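Local coordinates for Serine/threonine protein phosphatase Stp1 (Streptococcus agalactiae, PDB 2PK0) that probably removes phosphate from phosphoserine and phosphothreonine residues of proteins, as a magnesium-bound phosphatase of the PP2C family, at residues 28-31 against 32-36; 76-79 against 80-84; 195-198 against 199-203; 221-224 against 225-229. All coordinates share one frame; numbering follows the deposited sequence.

From the N terminus, the four contacts follow in series; none nests within or crosses another. Contact 1 closes the tight loop between strands 23-29 and 35-43. Contact 2 spans successive turns of helix 72-96 and meets the hairpin directly, since Leu36 packs on both Trp78 and Met79. About 26 Å from contact 2, centre to centre, contact 3 makes the turn after strand 191-195 that carries a magnesium ligand. Contact 4 is a run of helix 218-231 whose Leu225, Leu228 and Ala229 pack on Leu199 and Leu203 of contact 3. Contacts 1 and 2 thus belong to one sheet with its helix, contacts 3 and 4 to the other sheet and its flank.

Contact 1 of 4, residues 28-31 against 32-36; sequences FENK and AGVPL
Asn30 OD1 is gripped by two backbone amides of the turn and the returning strand: Val34 N donates to it at 2.8 Å, tilted modestly from the amide plane, and Ala32 N adds a weak bond at 3.1 Å. The second, if weak, has the connectivity of an Asx turn. Asn30 can reach inward because its CG sits between the backbone N and the carbonyl carbon (chi1 85°), which turns OD1 toward the amides of Ala32 and Val34, with the side chain alongside that of Val34 and pointing the same way; Val34 CB lies 3.3 Å from Asn30 OD1. The other end of the amide is held as well, ND2 bonding to Phe69 O and Thr67 OG1, so the group is fixed from both sides.

The backbone evidence agrees. Gly33 N donates to Asn30 O at 3.0 Å, closing a type I turn over Lys31 and Ala32, while Asn30 N reaches Val34 O at 3.1 Å. Gly33 has the positive phi (90°) usual for glycine at the bulge position, and Glu29 runs its extended chain across this glycine, CG 3.6 Å from Gly33 C. Beyond the turn, along the strands, Phe28 and Leu36 form a hydrogen-bonded antiparallel pair, with Phe28 N to Leu36 O at 2.8 Å and Leu36 N returning to Phe28 O. Their side chains share one face of the sheet, where both meet Trp64 of helix 48-64. A type I turn followed by a glycine that is paired, together with Val34, against Asn30 is the classic G1-bulge beta hairpin.

Contact 2 of 4, residues 76-79 against 80-84; sequences RDWM and LVSIE
Helix 72-96, which lies along the outside of one sheet of the phosphatase, brings Trp78 and Ser82 together one turn apart. Ser82 OG donates to Trp78 O at 2.6 Å, and the same carbonyl takes the regular helix bond from Ser82 N at 3.0 Å. The two donors come from opposite faces of the carbonyl plane, so Trp78 O accepts two hydrogen bonds, and the serine hydroxyl is satisfied inside a buried part of the helix. With OG beside its own backbone N (chi1 -45°), Ser82 leans back along the helix toward that carbonyl.

The same turn sets Ser82 over the indole. OG stands 3.2 Å above the ring plane and over its centre, and CB lies 4.3 Å from the centroid of the six-membered ring, only 9° off the normal, a CH-pi contact over the face. The Trp78 ring is itself held in place elsewhere: NE1 bonds to Asp63 OD2, and Trp64 meets it edge-to-face.

On a different side of the helix Arg76 bends at chi3 (80°), which brings its guanidinium across Leu80. Leu80 CD1 rests over one face, toward the rim, 3.5 Å from Arg76 NH1. Met79 and Ile83 go inward to Ala119. The serine bond to the carbonyl four residues back is a recurrent alpha-helical feature; here it occurs in a helix flanking the central beta sandwich that characterises the PP2C fold.

Contact 3 of 4, residues 195-198 against 199-203; sequences NSDG and LTNML. With MG (magnesium ion), chain F.
The magnesium site of the phosphatase takes one of its ligands from this short turn after strand 191-195. Asp197 OD1 binds the magnesium ion at 2.1 Å, and three waters with carboxylates of Asp41 and Asp236 bring the ligands to six. The other oxygen, OD2, does not bind this metal: it accepts from metal-bound water 3 at 2.7 Å, so one carboxylate holds the ion directly and through its hydration shell. A chi1 of 54° swings the Asp197 carboxylate to the side where the ion lies.

Asn201, four residues on, lies obliquely over the base of the aspartate, ND2 3.6 Å from Asp197 CB, with the amide and carboxylate planes 60° apart. Two waters lie between Asp197 OD2 and Asn201 ND2: water 1 bonds weakly to both, while water 2 accepts from ND2 and can donate to OD2, though other acceptors compete. This is the PP2C arrangement in which acidic residues at strand ends cradle metal ions between the two sheets.

The turn is shaped by Asn201 N giving to Asp197 O at 2.7 Å, its donor nearly in line with the C=O bond, and by Leu199 N reaching Ser196 O at 3.3 Å. Ser196 OG bonds to Asp23. Away from the metal, Leu199 CD2 packs on Asn195 CB at 3.9 Å, the side chains crossing at about a right angle, while Met202 CG lies 3.4 Å from Gly198 O.

Contact 4 of 4, residues 221-224 against 225-229; sequences KNQD and LITLA
Regular helical bonds run from Lys221 to Leu228, with Leu225 N on Lys221 O at 3.0 Å and Leu228 N on Asp224 O at 3.1 Å. One carbonyl does more: Gln223 O accepts from Thr227 N at 3.1 Å and from Thr227 OG1 at 2.8 Å, one donor arriving on each side of its plane. The hydroxyl stands well above that plane, 40° out of it. Thr227 can do this because, with OG1 anti to its own carbonyl carbon (chi1 -62°), the hydroxyl points at the carbonyl one turn earlier.

Gln223 folds over the same turn. The bend at chi2 (47°) turns the amide toward the C-terminal end of the helix, where OE1 comes 3.3 Å from Ile226 CD1, a polar atom against a methyl with the two side chains at an oblique angle. The Gln223 and Thr227 side chains cross at about a right angle.

Other residues face the fold. Leu225 packs toward Ile208 and Val211 of helix 205-212, while Ile226 meets Ile238 of strand 238-245 and Leu11 of strand 6-13. Lys221 NZ bonds to Leu212 O, and Asp224 OD2 makes a salt bridge with Lys216, both tying this helix to the chain just before it.

Water 6 completes the polar side by donating to Asp224 OD1 at 3.1 Å and to Thr227 OG1 at 2.9 Å. The hydroxyl points its proton at Gln223 O and accepts a hydrogen bond from the water, which probably sets the rotation of the hydroxyl.

Contact 1 of 4, residues 28-31 against 32-36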
# COMPACT_ATOMS: atom_id res chain seq x y z
N PHE A 28 -3.86 -2.26 -12.92
CA PHE A 28 -3.35 -2.64 -14.23
C PHE A 28 -3.79 -4.07 -14.44
O PHE A 28 -4.22 -4.71 -13.51
CB PHE A 28 -1.80 -2.53 -14.30
CG PHE A 28 -1.27 -1.18 -13.91
CD1 PHE A 28 -0.87 -0.92 -12.59
CD2 PHE A 28 -1.25 -0.15 -14.83
CE1 PHE A 28 -0.44 0.34 -12.22
CE2 PHE A 28 -0.81 1.11 -14.48
CZ PHE A 28 -0.40 1.36 -13.17
N GLU A 29 -3.65 -4.57 -15.66
CA GLU A 29 -3.96 -5.96 -15.96
C GLU A 29 -2.99 -6.49 -17.02
O GLU A 29 -2.81 -5.86 -18.06
CB GLU A 29 -5.41 -6.08 -16.43
CG GLU A 29 -5.83 -7.49 -16.76
CD GLU A 29 -7.34 -7.65 -16.89
OE1 GLU A 29 -8.06 -7.30 -15.92
OE2 GLU A 29 -7.79 -8.14 -17.95
N ASN A 30 -2.36 -7.64 -16.76
CA ASN A 30 -1.40 -8.20 -17.71
C ASN A 30 -2.08 -8.97 -18.84
O ASN A 30 -3.31 -9.07 -18.83
CB ASN A 30 -0.30 -8.98 -16.99
CG ASN A 30 -0.66 -10.42 -16.70
OD1 ASN A 30 -1.84 -10.78 -16.62
ND2 ASN A 30 0.36 -11.25 -16.52
N LYS A 31 -1.31 -9.52 -19.79
CA LYS A 31 -1.90 -10.21 -20.96
C LYS A 31 -2.63 -11.51 -20.62
O LYS A 31 -3.38 -12.04 -21.44
CB LYS A 31 -0.84 -10.52 -22.03
CG LYS A 31 -0.27 -9.33 -22.73
CD LYS A 31 0.85 -9.73 -23.67
CE LYS A 31 1.41 -8.49 -24.37
NZ LYS A 31 2.32 -8.84 -25.47
N ALA A 32 -2.39 -12.04 -19.43
CA ALA A 32 -3.10 -13.24 -19.02
C ALA A 32 -4.32 -12.91 -18.13
O ALA A 32 -4.95 -13.79 -17.58
CB ALA A 32 -2.16 -14.20 -18.35
N GLY A 33 -4.65 -11.63 -17.99
CA GLY A 33 -5.83 -11.23 -17.25
C GLY A 33 -5.57 -10.99 -15.77
O GLY A 33 -6.51 -10.73 -15.01
N VAL A 34 -4.32 -11.05 -15.34
CA VAL A 34 -4.03 -10.94 -13.91
C VAL A 34 -3.98 -9.48 -13.48
O VAL A 34 -3.10 -8.75 -13.93
CB VAL A 34 -2.70 -11.64 -13.55
CG1 VAL A 34 -2.53 -11.70 -12.04
CG2 VAL A 34 -2.68 -13.03 -14.15
N PRO A 35 -4.90 -9.06 -12.58
CA PRO A 35 -4.92 -7.69 -12.12
C PRO A 35 -3.78 -7.40 -11.16
O PRO A 35 -3.38 -8.28 -10.40
CB PRO A 35 -6.26 -7.55 -11.37
CG PRO A 35 -6.84 -8.89 -11.26
CD PRO A 35 -5.93 -9.89 -11.92
N LEU A 36 -3.27 -6.17 -11.18
CA LEU A 36 -2.29 -5.71 -10.22
C LEU A 36 -2.69 -4.33 -9.73
O LEU A 36 -3.07 -3.47 -10.52
CB LEU A 36 -0.91 -5.67 -10.88
CG LEU A 36 0.27 -5.19 -10.04
CD1 LEU A 36 0.84 -6.30 -9.15
CD2 LEU A 36 1.34 -4.67 -10.94

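Contact 2 of 4, residues 76-79 against 80-84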
# COMPACT_ATOMS: atom_id res chain seq x y z
N ARG A 76 6.09 -13.37 -8.34
CA ARG A 76 7.04 -13.09 -7.25
C ARG A 76 8.45 -12.71 -7.75
O ARG A 76 9.03 -11.76 -7.26
CB ARG A 76 7.14 -14.28 -6.29
CG ARG A 76 7.83 -13.93 -5.00
CD ARG A 76 8.39 -15.13 -4.28
NE ARG A 76 9.66 -15.54 -4.86
CZ ARG A 76 10.85 -15.47 -4.26
NH1 ARG A 76 10.97 -15.01 -3.01
NH2 ARG A 76 11.92 -15.88 -4.92
N ASP A 77 8.97 -13.44 -8.73
CA ASP A 77 10.25 -13.08 -9.34
C ASP A 77 10.16 -11.67 -9.89
O ASP A 77 11.06 -10.87 -9.65
CB ASP A 77 10.64 -14.03 -10.49
CG ASP A 77 11.09 -15.41 -10.02
OD1 ASP A 77 11.42 -15.58 -8.82
OD2 ASP A 77 11.10 -16.32 -10.87
N TRP A 78 9.06 -11.38 -10.59
CA TRP A 78 8.84 -10.07 -11.18
C TRP A 78 8.83 -8.92 -10.15
O TRP A 78 9.38 -7.85 -10.41
CB TRP A 78 7.55 -10.07 -12.01
CG TRP A 78 7.29 -8.77 -12.73
CD1 TRP A 78 7.70 -8.43 -13.99
CD2 TRP A 78 6.55 -7.64 -12.22
NE1 TRP A 78 7.28 -7.16 -14.29
CE2 TRP A 78 6.58 -6.65 -13.23
CE3 TRP A 78 5.89 -7.36 -11.02
CZ2 TRP A 78 5.95 -5.40 -13.08
CZ3 TRP A 78 5.27 -6.11 -10.86
CH2 TRP A 78 5.30 -5.15 -11.89
N MET A 79 8.21 -9.15 -8.99
CA MET A 79 8.11 -8.11 -7.98
C MET A 79 9.48 -7.78 -7.39
O MET A 79 9.87 -6.62 -7.33
CB MET A 79 7.12 -8.49 -6.89
CG MET A 79 5.67 -8.40 -7.33
SD MET A 79 4.53 -9.02 -6.07
CE MET A 79 2.96 -8.53 -6.76
N LEU A 80 10.21 -8.80 -6.98
CA LEU A 80 11.53 -8.62 -6.38
C LEU A 80 12.50 -7.92 -7.32
O LEU A 80 13.29 -7.10 -6.88
CB LEU A 80 12.09 -9.97 -5.95
CG LEU A 80 11.41 -10.60 -4.74
CD1 LEU A 80 11.99 -11.99 -4.48
CD2 LEU A 80 11.57 -9.70 -3.53
N VAL A 81 12.41 -8.25 -8.61
CA VAL A 81 13.27 -7.66 -9.63
C VAL A 81 12.91 -6.20 -9.97
O VAL A 81 13.77 -5.33 -9.89
CB VAL A 81 13.32 -8.56 -10.88
CG1 VAL A 81 13.95 -7.84 -12.07
CG2 VAL A 81 14.07 -9.86 -10.56
N SER A 82 11.64 -5.93 -10.30
CA SER A 82 11.17 -4.58 -10.68
C SER A 82 11.33 -3.54 -9.58
O SER A 82 11.60 -2.36 -9.84
CB SER A 82 9.69 -4.62 -11.06
OG SER A 82 9.40 -5.71 -11.92
N ILE A 83 11.15 -3.96 -8.34
CA ILE A 83 11.31 -3.06 -7.21
C ILE A 83 12.78 -2.65 -7.02
O ILE A 83 13.06 -1.51 -6.70
CB ILE A 83 10.65 -3.66 -5.95
CG1 ILE A 83 9.14 -3.69 -6.15
CG2 ILE A 83 11.01 -2.89 -4.68
CD1 ILE A 83 8.41 -4.18 -4.97
N GLU A 84 13.72 -3.55 -7.29
CA GLU A 84 15.11 -3.13 -7.22
C GLU A 84 15.50 -2.17 -8.35
O GLU A 84 16.25 -1.22 -8.12
CB GLU A 84 16.07 -4.32 -7.14
CG GLU A 84 17.44 -3.93 -6.58
CD GLU A 84 17.34 -2.88 -5.46
OE1 GLU A 84 16.78 -3.18 -4.37
OE2 GLU A 84 17.83 -1.75 -5.68

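Contact 3 of 4, residues 195-198 against 199-203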
# COMPACT_ATOMS: atom_id res chain seq x y z
N ASN A 195 -3.90 0.40 2.03
CA ASN A 195 -3.91 1.84 2.33
C ASN A 195 -2.55 2.49 2.70
O ASN A 195 -1.61 1.82 3.14
CB ASN A 195 -4.95 2.16 3.40
CG ASN A 195 -4.63 1.51 4.71
OD1 ASN A 195 -3.99 2.11 5.56
ND2 ASN A 195 -5.05 0.27 4.87
N SER A 196 -2.48 3.81 2.53
CA SER A 196 -1.32 4.58 2.96
C SER A 196 -1.60 4.94 4.39
O SER A 196 -2.72 4.75 4.85
CB SER A 196 -1.17 5.85 2.12
OG SER A 196 -2.32 6.67 2.25
N ASP A 197 -0.60 5.48 5.10
CA ASP A 197 -0.73 5.67 6.54
C ASP A 197 -1.82 6.67 6.93
O ASP A 197 -2.32 6.62 8.05
CB ASP A 197 0.61 6.00 7.22
CG ASP A 197 1.34 7.20 6.59
OD1 ASP A 197 0.89 7.70 5.54
OD2 ASP A 197 2.39 7.64 7.13
N GLY A 198 -2.23 7.52 6.00
CA GLY A 198 -3.23 8.53 6.27
C GLY A 198 -4.60 7.99 6.63
O GLY A 198 -5.40 8.68 7.26
N LEU A 199 -4.89 6.75 6.22
CA LEU A 199 -6.11 6.11 6.65
C LEU A 199 -5.93 5.62 8.08
O LEU A 199 -6.63 6.06 8.99
CB LEU A 199 -6.48 4.93 5.74
CG LEU A 199 -7.88 4.38 6.08
CD1 LEU A 199 -8.94 5.37 5.64
CD2 LEU A 199 -8.14 3.00 5.46
N THR A 200 -4.95 4.74 8.26
CA THR A 200 -4.78 4.06 9.54
C THR A 200 -4.17 4.89 10.69
O THR A 200 -4.22 4.46 11.84
CB THR A 200 -3.97 2.79 9.33
OG1 THR A 200 -2.93 3.07 8.38
CG2 THR A 200 -4.87 1.68 8.77
N ASN A 201 -3.61 6.06 10.39
CA ASN A 201 -3.24 6.97 11.47
C ASN A 201 -4.46 7.68 12.04
O ASN A 201 -4.47 8.07 13.19
CB ASN A 201 -2.21 8.00 11.02
CG ASN A 201 -0.84 7.39 10.71
OD1 ASN A 201 -0.53 6.24 11.10
ND2 ASN A 201 -0.02 8.14 10.00
N MET A 202 -5.50 7.84 11.22
CA MET A 202 -6.72 8.51 11.62
C MET A 202 -7.81 7.54 12.11
O MET A 202 -8.60 7.89 12.98
CB MET A 202 -7.25 9.37 10.48
CG MET A 202 -6.31 10.49 10.02
SD MET A 202 -5.87 11.75 11.26
CE MET A 202 -4.14 11.35 11.56
N LEU A 203 -7.85 6.33 11.57
CA LEU A 203 -8.90 5.34 11.91
C LEU A 203 -8.33 4.12 12.60
O LEU A 203 -7.26 3.65 12.22
CB LEU A 203 -9.55 4.80 10.64
CG LEU A 203 -10.76 5.47 10.03
CD1 LEU A 203 -10.59 6.96 9.96
CD2 LEU A 203 -11.03 4.90 8.66
MG MG F . 1.54 9.25 4.35
O HOH W 1 1.11 10.42 8.23
O HOH W 2 2.64 6.25 9.80
O HOH W 3 3.40 9.43 5.43
O HOH W 4 2.57 10.84 3.25
O HOH W 5 0.14 9.26 2.71

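Contact 4 of 4, residues 221-224 against 225-229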
# COMPACT_ATOMS: atom_id res chain seq x y z
N LYS A 221 -18.40 3.07 0.26
CA LYS A 221 -17.67 2.70 1.46
C LYS A 221 -16.28 3.34 1.49
O LYS A 221 -15.82 3.80 2.53
CB LYS A 221 -17.56 1.18 1.60
CG LYS A 221 -18.81 0.48 2.13
CD LYS A 221 -18.88 -0.95 1.60
CE LYS A 221 -19.96 -1.76 2.28
NZ LYS A 221 -19.76 -3.21 2.02
N ASN A 222 -15.63 3.37 0.32
CA ASN A 222 -14.31 3.97 0.20
C ASN A 222 -14.40 5.46 0.44
O ASN A 222 -13.53 6.03 1.09
CB ASN A 222 -13.75 3.69 -1.19
CG ASN A 222 -12.24 3.43 -1.19
OD1 ASN A 222 -11.51 3.84 -0.28
ND2 ASN A 222 -11.77 2.74 -2.23
N GLN A 223 -15.48 6.08 -0.04
CA GLN A 223 -15.76 7.50 0.21
C GLN A 223 -15.98 7.76 1.70
O GLN A 223 -15.48 8.74 2.24
CB GLN A 223 -16.96 7.98 -0.63
CG GLN A 223 -17.18 9.50 -0.63
CD GLN A 223 -15.89 10.29 -0.86
OE1 GLN A 223 -15.36 10.93 0.06
NE2 GLN A 223 -15.38 10.23 -2.11
N ASP A 224 -16.69 6.85 2.36
CA ASP A 224 -16.91 6.94 3.80
C ASP A 224 -15.65 6.80 4.62
O ASP A 224 -15.54 7.38 5.69
CB ASP A 224 -17.89 5.86 4.27
CG ASP A 224 -19.32 6.16 3.90
OD1 ASP A 224 -19.61 7.26 3.39
OD2 ASP A 224 -20.17 5.29 4.14
N LEU A 225 -14.70 6.03 4.13
CA LEU A 225 -13.41 5.84 4.79
C LEU A 225 -12.59 7.13 4.79
O LEU A 225 -11.99 7.47 5.81
CB LEU A 225 -12.62 4.72 4.12
CG LEU A 225 -12.99 3.26 4.40
CD1 LEU A 225 -12.07 2.32 3.63
CD2 LEU A 225 -12.89 2.96 5.87
N ILE A 226 -12.57 7.85 3.67
CA ILE A 226 -11.74 9.05 3.62
C ILE A 226 -12.42 10.24 4.30
O ILE A 226 -11.74 11.09 4.88
CB ILE A 226 -11.18 9.38 2.18
CG1 ILE A 226 -12.25 9.96 1.26
CG2 ILE A 226 -10.53 8.15 1.53
CD1 ILE A 226 -12.36 11.45 1.29
N THR A 227 -13.75 10.27 4.24
CA THR A 227 -14.56 11.28 4.93
C THR A 227 -14.30 11.19 6.42
O THR A 227 -13.97 12.19 7.06
CB THR A 227 -16.07 11.09 4.65
OG1 THR A 227 -16.31 11.25 3.25
CG2 THR A 227 -16.92 12.10 5.42
N LEU A 228 -14.41 9.97 6.96
CA LEU A 228 -14.08 9.71 8.36
C LEU A 228 -12.63 10.05 8.73
O LEU A 228 -12.38 10.61 9.78
CB LEU A 228 -14.38 8.26 8.74
CG LEU A 228 -14.26 7.94 10.23
CD1 LEU A 228 -15.13 8.89 11.06
CD2 LEU A 228 -14.60 6.49 10.52
N ALA A 229 -11.69 9.73 7.84
CA ALA A 229 -10.30 10.04 8.08
C ALA A 229 -10.07 11.54 8.12
O ALA A 229 -9.26 12.04 8.89
CB ALA A 229 -9.42 9.37 7.05
O HOH W 6 -18.91 10.16 2.56